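PDB 3TGV: heme-binding protein HutZ from Vibrio cholerae, which binds heme and probably degrades it oxidatively to biliverdin beta and delta, releasing the iron. Local coordinates for residues 8-12 / 65-69. The protein carries 1 engineered substitution. Numbering follows the deposited sequence.
Sequences KEFRQ and MMIED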
ATOM      1  N   LYS A   8       2.240   7.110  19.038  1.00 31.71           N
ATOM      2  CA  LYS A   8       1.614   8.418  18.934  1.00 31.78           C
ATOM      3  C   LYS A   8       2.368   9.296  17.941  1.00 32.88           C
ATOM      4  O   LYS A   8       1.772   9.826  17.009  1.00 32.47           O
ATOM      5  CB  LYS A   8       1.540   9.086  20.307  1.00 37.48           C
ATOM      6  CG  LYS A   8       0.769  10.400  20.329  1.00 34.12           C
ATOM      7  CD  LYS A   8       0.472  10.811  21.758  1.00 41.30           C
ATOM      8  CE  LYS A   8       0.203  12.298  21.878  1.00 51.27           C
ATOM      9  NZ  LYS A   8      -0.981  12.720  21.089  1.00 55.47           N
ATOM     10  N   GLU A   9       3.677   9.438  18.122  1.00 32.89           N
ATOM     11  CA  GLU A   9       4.459  10.262  17.208  1.00 35.16           C
ATOM     12  C   GLU A   9       4.281   9.829  15.750  1.00 32.54           C
ATOM     13  O   GLU A   9       4.173  10.665  14.858  1.00 30.98           O
ATOM     14  CB  GLU A   9       5.937  10.239  17.579  1.00 32.91           C
ATOM     15  CG  GLU A   9       6.247  10.801  18.974  1.00 49.53           C
ATOM     16  CD  GLU A   9       5.724  12.227  19.189  1.00 59.62           C
ATOM     17  OE1 GLU A   9       4.485  12.411  19.318  1.00 53.47           O
ATOM     18  OE2 GLU A   9       6.561  13.161  19.237  1.00 68.80           O
ATOM     19  N   PHE A  10       4.260   8.520  15.522  1.00 30.07           N
ATOM     20  CA  PHE A  10       4.129   7.953  14.179  1.00 28.86           C
ATOM     21  C   PHE A  10       2.781   8.311  13.574  1.00 28.17           C
ATOM     22  O   PHE A  10       2.710   8.748  12.432  1.00 30.03           O
ATOM     23  CB  PHE A  10       4.299   6.430  14.259  1.00 29.66           C
ATOM     24  CG  PHE A  10       4.341   5.717  12.923  1.00 25.80           C
ATOM     25  CD1 PHE A  10       5.501   5.705  12.157  1.00 25.89           C
ATOM     26  CD2 PHE A  10       3.242   5.000  12.472  1.00 24.32           C
ATOM     27  CE1 PHE A  10       5.564   5.012  10.957  1.00 24.18           C
ATOM     28  CE2 PHE A  10       3.288   4.311  11.261  1.00 23.40           C
ATOM     29  CZ  PHE A  10       4.453   4.314  10.506  1.00 25.10           C
ATOM     30  N   ARG A  11       1.709   8.133  14.340  1.00 28.55           N
ATOM     31  CA  ARG A  11       0.370   8.418  13.831  1.00 28.79           C
ATOM     32  C   ARG A  11       0.240   9.893  13.495  1.00 33.79           C
ATOM     33  O   ARG A  11      -0.469  10.258  12.565  1.00 29.86           O
ATOM     34  CB  ARG A  11      -0.713   8.061  14.846  1.00 31.29           C
ATOM     35  CG  ARG A  11      -0.945   6.574  15.071  1.00 36.23           C
ATOM     36  CD  ARG A  11      -1.802   6.363  16.330  1.00 35.56           C
ATOM     37  NE  ARG A  11      -3.214   6.292  15.996  1.00 40.67           N
ATOM     38  CZ  ARG A  11      -4.213   6.528  16.836  1.00 38.98           C
ATOM     39  NH1 ARG A  11      -3.981   6.885  18.087  1.00 35.88           N
ATOM     40  NH2 ARG A  11      -5.464   6.440  16.399  1.00 44.42           N
ATOM     41  N   GLN A  12       0.918  10.739  14.266  1.00 30.41           N
ATOM     42  CA  GLN A  12       0.864  12.186  14.051  1.00 34.67           C
ATOM     43  C   GLN A  12       1.697  12.635  12.853  1.00 30.40           C
ATOM     44  O   GLN A  12       1.330  13.576  12.147  1.00 36.18           O
ATOM     45  CB  GLN A  12       1.311  12.929  15.318  1.00 36.46           C
ATOM     46  CG  GLN A  12       0.228  13.017  16.376  1.00 39.88           C
ATOM     47  CD  GLN A  12       0.718  13.620  17.686  1.00 44.94           C
ATOM     48  OE1 GLN A  12       1.919  13.807  17.893  1.00 47.37           O
ATOM     49  NE2 GLN A  12      -0.220  13.925  18.579  1.00 46.93           N
ATOM     50  N   MET A  65      -3.012   0.432   5.956  1.00 21.40           N
ATOM     51  CA  MET A  65      -1.630   0.424   6.435  1.00 23.82           C
ATOM     52  C   MET A  65      -1.030   1.822   6.464  1.00 26.84           C
ATOM     53  O   MET A  65      -1.153   2.597   5.505  1.00 24.15           O
ATOM     54  CB  MET A  65      -0.760  -0.508   5.587  1.00 23.60           C
ATOM     55  CG  MET A  65       0.706  -0.497   5.975  1.00 30.15           C
ATOM     56  SD  MET A  65       1.693  -1.753   5.126  1.00 31.86           S
ATOM     57  CE  MET A  65       1.492  -1.213   3.433  1.00 28.42           C
ATOM     58  N   MET A  66      -0.393   2.135   7.580  1.00 22.32           N
ATOM     59  CA  MET A  66       0.353   3.370   7.748  1.00 24.78           C
ATOM     60  C   MET A  66       1.818   2.933   7.871  1.00 25.68           C
ATOM     61  O   MET A  66       2.157   2.123   8.740  1.00 23.58           O
ATOM     62  CB  MET A  66      -0.149   4.060   9.017  1.00 26.54           C
ATOM     63  CG  MET A  66       0.333   5.470   9.277  1.00 29.86           C
ATOM     64  SD  MET A  66      -0.275   6.056  10.891  1.00 33.93           S
ATOM     65  CE  MET A  66      -2.019   5.749  10.725  1.00 19.63           C
ATOM     66  N   ILE A  67       2.680   3.427   6.989  1.00 21.34           N
ATOM     67  CA  ILE A  67       4.036   2.886   6.870  1.00 25.12           C
ATOM     68  C   ILE A  67       5.131   3.944   6.670  1.00 26.74           C
ATOM     69  O   ILE A  67       4.911   4.967   6.001  1.00 26.11           O
ATOM     70  CB  ILE A  67       4.105   1.840   5.720  1.00 24.22           C
ATOM     71  CG1 ILE A  67       5.477   1.169   5.689  1.00 26.02           C
ATOM     72  CG2 ILE A  67       3.743   2.489   4.357  1.00 23.49           C
ATOM     73  CD1 ILE A  67       5.486  -0.131   4.922  1.00 25.20           C
ATOM     74  N   GLU A  68       6.309   3.714   7.250  1.00 25.11           N
ATOM     75  CA  GLU A  68       7.398   4.670   7.087  1.00 26.99           C
ATOM     76  C   GLU A  68       7.920   4.586   5.657  1.00 26.53           C
ATOM     77  O   GLU A  68       7.719   3.582   4.983  1.00 27.32           O
ATOM     78  CB  GLU A  68       8.540   4.422   8.080  1.00 23.99           C
ATOM     79  CG  GLU A  68       9.437   3.260   7.720  1.00 27.18           C
ATOM     80  CD  GLU A  68      10.525   3.012   8.768  1.00 29.67           C
ATOM     81  OE1 GLU A  68      10.973   3.971   9.431  1.00 34.31           O
ATOM     82  OE2 GLU A  68      10.930   1.854   8.915  1.00 29.44           O
ATOM     83  N   ASP A  69       8.599   5.633   5.207  1.00 28.35           N
ATOM     84  CA  ASP A  69       9.059   5.729   3.825  1.00 26.84           C
ATOM     85  C   ASP A  69      10.176   4.734   3.535  1.00 30.97           C
ATOM     86  O   ASP A  69      10.925   4.375   4.433  1.00 25.98           O
ATOM     87  CB  ASP A  69       9.563   7.144   3.546  1.00 31.41           C
ATOM     88  CG  ASP A  69       8.434   8.151   3.423  1.00 35.06           C
ATOM     89  OD1 ASP A  69       7.309   7.737   3.069  1.00 33.06           O
ATOM     90  OD2 ASP A  69       8.674   9.355   3.665  1.00 33.12           O
TER
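Phe10 and Met66 form a buried Met-aromatic contact that seats the N-terminal helix 3-13 across the C-terminal end of strand 61-67, in the antiparallel sheet of an FMN-binding-type (pyridoxamine 5'-phosphate oxidase-like) split barrel. The axes of helix segment 8-12 and strand segment 65-67 run at 100° to each other, 9.7 Å apart at closest, a gap filled by Phe10 reaching from the helix and Met66 from the strand. With CG anti to the backbone N (chi1 -174°), the Phe10 ring points its far edge at the strand backbone. Its CE2 lies 3.5 Å from Met66 O and its CZ 3.8 Å from Glu68 N, both near the ring plane, so the strand is met by the ring's edge. The Phe10 and Met66 side chains run alongside each other, pointing opposite ways, with Met66 CG 3.7 Å from Phe10 CE2. Met66 SD stands 4.9 Å from the ring centroid and 56° off its normal, an oblique approach. The Glu68 side chain runs roughly perpendicular to that of Phe10, its CB near Phe10 CE1, while OE2 accepts a hydrogen bond from Lys80 N. Leu82 of strand 81-91 and an edge-to-face stack with Phe138 add to the surroundings of Phe10; past the strand's end, Asp69 hydrogen-bonds to Glu70 N and Thr71 OG1 of the second subunit. Arg11 NH2 hydrogen-bonds to Tyr42 OH, while Arg11 CA lies 3.8 Å from Met66 SD.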